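Sensor histidine kinase (Pseudomonas syringae pv. tomato, PDB 3CIT) probably acts as a dimeric phosphorelay sensor kinase of a two-component regulatory system; this chain is the kinase's GAF domain. Local coordinates at residues A[51-55]-A[77-81]; A[104-108]-A[141-146]. The contacts are given in a common frame with arbitrary orientation. Numbering follows the deposited sequence.

In the fold
From the N terminus the chain runs through helices 3-26 and 29-43 into strand 48-53, whose end provides the first half of contact 1. It then passes through strand 61-66 and helix 69-72 and comes back as loop 77-81, which closes contact 1 against the sheet. Contact 2 opens later, at the end of strand 98-105, and closes on helix 128-156, so the two lie in series, neither nested nor crossed. Their centres are 13 Å apart. Contact 1 ties a connecting loop to one face of the antiparallel sheet; contact 2 ties the sheet to the C-terminal helix. They meet where Leu51 CD1 approaches Leu104 CD1 at 3.8 Å and Pro81 O approaches Arg105 NH2 at 3.3 Å.

Contact 1. Residues A[51-55]-A[77-81]; sequences LLEWG and TTADP
Residues 51-53 run as an extended strand (phi/psi -118/129, -113/137 and -137/146), and Trp54 stays extended at -144/160. Opposite lies the irregular segment 77-81, which adds no strand to the sheet: no hydrogen bond joins the two, and the nearest CA pairs, Leu52 with Thr77 at 7.3 Å and Trp54 with Ala79 at 6.6 Å, mark side-chain packing. The CB atoms alternate as in any strand, so Leu52 and Trp54 point toward the loop while Leu51 and Glu53 serve the other face, where they touch helix 128-156. This is the layout of a GAF domain, a central antiparallel sheet with helices packed on one face and connecting loops crossing the other. Trp54 has chi1 52° (p) and chi2 82°, which lays its indole beneath the loop. Ala79 sits over one ring face: its CA is 3.7 Å from the six-membered ring centroid and 8° off the normal, a CH-pi contact, and its CB is 3.7 Å from Trp54 CD2. Over the same face Asp80 N comes to 3.2 Å from Trp54 CZ2, while Asp80, chi1 -163° (t), leads its carboxylate away. Pro81 CB lies 4.2 Å from Trp54 NE1, whose hydrogen bond goes to Ser111 O. Leu52, in the mt rotamer, places CD1 3.9 Å from Thr77 CA and CD2 4.0 Å from Thr77 CG2.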
loop_
_atom_site.group_PDB
_atom_site.type_symbol
_atom_site.label_atom_id
_atom_site.label_comp_id
_atom_site.label_asym_id
_atom_site.label_seq_id
_atom_site.Cartn_x
_atom_site.Cartn_y
_atom_site.Cartn_z
ATOM N N LEU A 51 6.781 19.948 3.877
ATOM C CA LEU A 51 6.911 19.233 2.627
ATOM C C LEU A 51 8.367 19.309 2.161
ATOM O O LEU A 51 8.974 20.387 2.123
ATOM C CB LEU A 51 5.978 19.840 1.587
ATOM C CG LEU A 51 5.959 19.155 0.235
ATOM C CD1 LEU A 51 5.423 17.662 0.341
ATOM C CD2 LEU A 51 5.102 19.977 -0.725
ATOM N N LEU A 52 8.925 18.146 1.837
ATOM C CA LEU A 52 10.294 18.029 1.365
ATOM C C LEU A 52 10.238 17.589 -0.079
ATOM O O LEU A 52 9.464 16.702 -0.412
ATOM C CB LEU A 52 11.029 16.957 2.150
ATOM C CG LEU A 52 11.227 17.199 3.629
ATOM C CD1 LEU A 52 12.037 16.032 4.229
ATOM C CD2 LEU A 52 11.920 18.569 3.869
ATOM N N GLU A 53 11.061 18.185 -0.927
ATOM C CA GLU A 53 11.175 17.765 -2.313
ATOM C C GLU A 53 12.642 17.732 -2.738
ATOM O O GLU A 53 13.459 18.516 -2.252
ATOM C CB GLU A 53 10.384 18.683 -3.227
ATOM C CG GLU A 53 8.872 18.544 -3.058
ATOM C CD GLU A 53 8.134 19.654 -3.764
ATOM O OE1 GLU A 53 8.289 19.758 -4.989
ATOM O OE2 GLU A 53 7.400 20.403 -3.087
ATOM N N TRP A 54 12.970 16.785 -3.605
ATOM C CA TRP A 54 14.348 16.614 -4.102
ATOM C C TRP A 54 14.342 16.190 -5.573
ATOM O O TRP A 54 13.357 15.709 -6.075
ATOM C CB TRP A 54 15.100 15.598 -3.246
ATOM C CG TRP A 54 14.395 14.287 -3.076
ATOM C CD1 TRP A 54 14.383 13.234 -3.951
ATOM C CD2 TRP A 54 13.602 13.899 -1.973
ATOM N NE1 TRP A 54 13.608 12.216 -3.458
ATOM C CE2 TRP A 54 13.111 12.597 -2.243
ATOM C CE3 TRP A 54 13.227 14.528 -0.784
ATOM C CZ2 TRP A 54 12.310 11.914 -1.355
ATOM C CZ3 TRP A 54 12.440 13.834 0.114
ATOM C CH2 TRP A 54 11.968 12.546 -0.190
ATOM N N GLY A 55 15.453 16.387 -6.257
ATOM C CA GLY A 55 15.592 16.006 -7.666
ATOM C C GLY A 55 16.747 15.027 -7.780
ATOM O O GLY A 55 16.999 14.272 -6.810
ATOM N N THR A 77 16.108 15.937 7.351
ATOM C CA THR A 77 15.537 16.189 6.047
ATOM C C THR A 77 16.343 15.407 5.013
ATOM O O THR A 77 17.079 15.984 4.220
ATOM C CB THR A 77 15.525 17.693 5.742
ATOM O OG1 THR A 77 16.858 18.208 5.773
ATOM C CG2 THR A 77 14.669 18.442 6.770
ATOM N N THR A 78 16.227 14.087 5.041
ATOM C CA THR A 78 16.996 13.248 4.111
ATOM C C THR A 78 16.115 12.821 2.959
ATOM O O THR A 78 14.931 12.514 3.166
ATOM C CB THR A 78 17.552 11.992 4.799
ATOM O OG1 THR A 78 18.072 12.355 6.082
ATOM C CG2 THR A 78 18.686 11.389 3.966
ATOM N N ALA A 79 16.672 12.811 1.747
ATOM C CA ALA A 79 15.954 12.262 0.607
ATOM C C ALA A 79 15.672 10.778 0.831
ATOM O O ALA A 79 16.506 10.053 1.340
ATOM C CB ALA A 79 16.709 12.463 -0.649
ATOM N N ASP A 80 14.487 10.337 0.429
ATOM C CA ASP A 80 14.002 8.983 0.700
ATOM C C ASP A 80 13.312 8.491 -0.612
ATOM O O ASP A 80 12.108 8.292 -0.631
ATOM C CB ASP A 80 12.999 9.107 1.876
ATOM C CG ASP A 80 12.666 7.766 2.595
ATOM O OD1 ASP A 80 13.277 6.732 2.280
ATOM O OD2 ASP A 80 11.777 7.825 3.535
ATOM N N PRO A 81 14.084 8.353 -1.718
ATOM C CA PRO A 81 13.541 8.021 -3.041
ATOM C C PRO A 81 12.950 6.602 -3.154
ATOM O O PRO A 81 12.088 6.334 -4.009
ATOM C CB PRO A 81 14.735 8.196 -3.982
ATOM C CG PRO A 81 15.932 8.101 -3.117
ATOM C CD PRO A 81 15.536 8.591 -1.763
#

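Contact 2. Residues A[104-108]-A[141-146]; sequences LRGAD and LAAHLE
Leu104, chi1 -83° and chi2 68°, supplies the apolar centre: its CB is 3.7 Å from Ala142 CB, and its CD2 lies 3.8 Å from Leu145 CD1 and 4.2 Å from Leu141 CD2. The small Ala142 lets the backbones come close, with CA-CA distances of 5.1 Å for Leu104-Ala142 and 5.0 Å for Gly106-Ala143. Beyond Arg105, Gly106 has phi/psi -106/-142; a CB on it would clash with Glu146 OE1, 2.3 Å away. At the polar edge Glu146, extended through chi1 and chi2 (both t), takes two backbone hydrogen bonds: Ala107 N to Glu146 OE1 at 2.7 Å and Asp108 N to Glu146 OE2 at 3.0 Å. One helical carboxylate thus fixes the turn leaving the strand. Asn147 of the second subunit also binds Glu146 OE1, placing this edge at a subunit interface. Helix 128-156 here lies against the sheet, with Phe112 of strand 111-119 touching Leu104, Ala142 and Glu146, and Met32 of helix 29-43 packing on Leu141 and Leu145.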
loop_
_atom_site.group_PDB
_atom_site.type_symbol
_atom_site.label_atom_id
_atom_site.label_comp_id
_atom_site.label_asym_id
_atom_site.label_seq_id
_atom_site.Cartn_x
_atom_site.Cartn_y
_atom_site.Cartn_z
ATOM N N LEU A 104 5.788 11.231 -1.762
ATOM C CA LEU A 104 5.277 11.732 -3.026
ATOM C C LEU A 104 5.912 10.956 -4.172
ATOM O O LEU A 104 7.117 10.933 -4.331
ATOM C CB LEU A 104 5.591 13.226 -3.194
ATOM C CG LEU A 104 4.651 14.242 -2.542
ATOM C CD1 LEU A 104 4.728 14.202 -1.052
ATOM C CD2 LEU A 104 4.956 15.665 -3.095
ATOM N N ARG A 105 5.069 10.318 -4.975
ATOM C CA ARG A 105 5.522 9.567 -6.125
ATOM C C ARG A 105 4.591 9.850 -7.283
ATOM O O ARG A 105 3.367 9.730 -7.139
ATOM C CB ARG A 105 5.545 8.085 -5.795
ATOM C CG ARG A 105 6.131 7.244 -6.909
ATOM C CD ARG A 105 6.213 5.773 -6.521
ATOM N NE ARG A 105 7.096 5.532 -5.373
ATOM C CZ ARG A 105 8.391 5.208 -5.473
ATOM N NH1 ARG A 105 8.960 5.075 -6.653
ATOM N NH2 ARG A 105 9.123 4.991 -4.387
ATOM N N GLY A 106 5.169 10.261 -8.414
ATOM C CA GLY A 106 4.408 10.475 -9.630
ATOM C C GLY A 106 4.667 9.358 -10.615
ATOM O O GLY A 106 4.793 8.167 -10.253
ATOM N N ALA A 107 4.737 9.756 -11.882
ATOM C CA ALA A 107 4.950 8.855 -12.981
ATOM C C ALA A 107 6.443 8.520 -13.123
ATOM O O ALA A 107 6.782 7.434 -13.551
ATOM C CB ALA A 107 4.400 9.490 -14.284
ATOM N N ASP A 108 7.318 9.447 -12.738
ATOM C CA ASP A 108 8.756 9.247 -12.862
ATOM C C ASP A 108 9.216 8.196 -11.845
ATOM O O ASP A 108 8.509 7.883 -10.877
ATOM C CB ASP A 108 9.477 10.579 -12.660
ATOM C CG ASP A 108 10.919 10.595 -13.215
ATOM O OD1 ASP A 108 11.368 9.624 -13.867
ATOM O OD2 ASP A 108 11.576 11.627 -12.995
ATOM N N LEU A 141 -1.302 15.366 -4.797
ATOM C CA LEU A 141 -0.338 16.454 -4.814
ATOM C C LEU A 141 0.885 16.140 -5.728
ATOM O O LEU A 141 1.283 16.957 -6.564
ATOM C CB LEU A 141 0.126 16.778 -3.398
ATOM C CG LEU A 141 1.126 17.951 -3.298
ATOM C CD1 LEU A 141 0.584 19.286 -3.875
ATOM C CD2 LEU A 141 1.691 18.070 -1.848
ATOM N N ALA A 142 1.486 14.985 -5.533
ATOM C CA ALA A 142 2.634 14.571 -6.324
ATOM C C ALA A 142 2.386 14.639 -7.816
ATOM O O ALA A 142 3.229 15.138 -8.558
ATOM C CB ALA A 142 3.120 13.138 -5.914
ATOM N N ALA A 143 1.239 14.125 -8.266
ATOM C CA ALA A 143 0.954 14.079 -9.692
ATOM C C ALA A 143 0.953 15.474 -10.295
ATOM O O ALA A 143 1.455 15.703 -11.405
ATOM C CB ALA A 143 -0.408 13.362 -9.968
ATOM N N HIS A 144 0.366 16.396 -9.551
ATOM C CA HIS A 144 0.219 17.781 -9.973
ATOM C C HIS A 144 1.537 18.559 -9.903
ATOM O O HIS A 144 1.844 19.339 -10.799
ATOM C CB HIS A 144 -0.883 18.455 -9.136
ATOM C CG HIS A 144 -2.250 17.922 -9.434
ATOM N ND1 HIS A 144 -2.796 17.956 -10.704
ATOM C CD2 HIS A 144 -3.170 17.320 -8.647
ATOM C CE1 HIS A 144 -3.983 17.378 -10.685
ATOM N NE2 HIS A 144 -4.238 16.991 -9.447
ATOM N N LEU A 145 2.316 18.335 -8.852
ATOM C CA LEU A 145 3.638 18.957 -8.727
ATOM C C LEU A 145 4.577 18.450 -9.823
ATOM O O LEU A 145 5.346 19.215 -10.408
ATOM C CB LEU A 145 4.249 18.695 -7.355
ATOM C CG LEU A 145 3.642 19.440 -6.156
ATOM C CD1 LEU A 145 4.323 18.995 -4.867
ATOM C CD2 LEU A 145 3.756 20.981 -6.362
ATOM N N GLU A 146 4.502 17.157 -10.105
ATOM C CA GLU A 146 5.319 16.562 -11.155
ATOM C C GLU A 146 4.942 17.095 -12.524
ATOM O O GLU A 146 5.811 17.460 -13.313
ATOM C CB GLU A 146 5.201 15.046 -11.118
ATOM C CG GLU A 146 6.002 14.376 -12.198
ATOM C CD GLU A 146 5.859 12.909 -12.166
ATOM O OE1 GLU A 146 4.748 12.425 -12.483
ATOM O OE2 GLU A 146 6.834 12.243 -11.767
#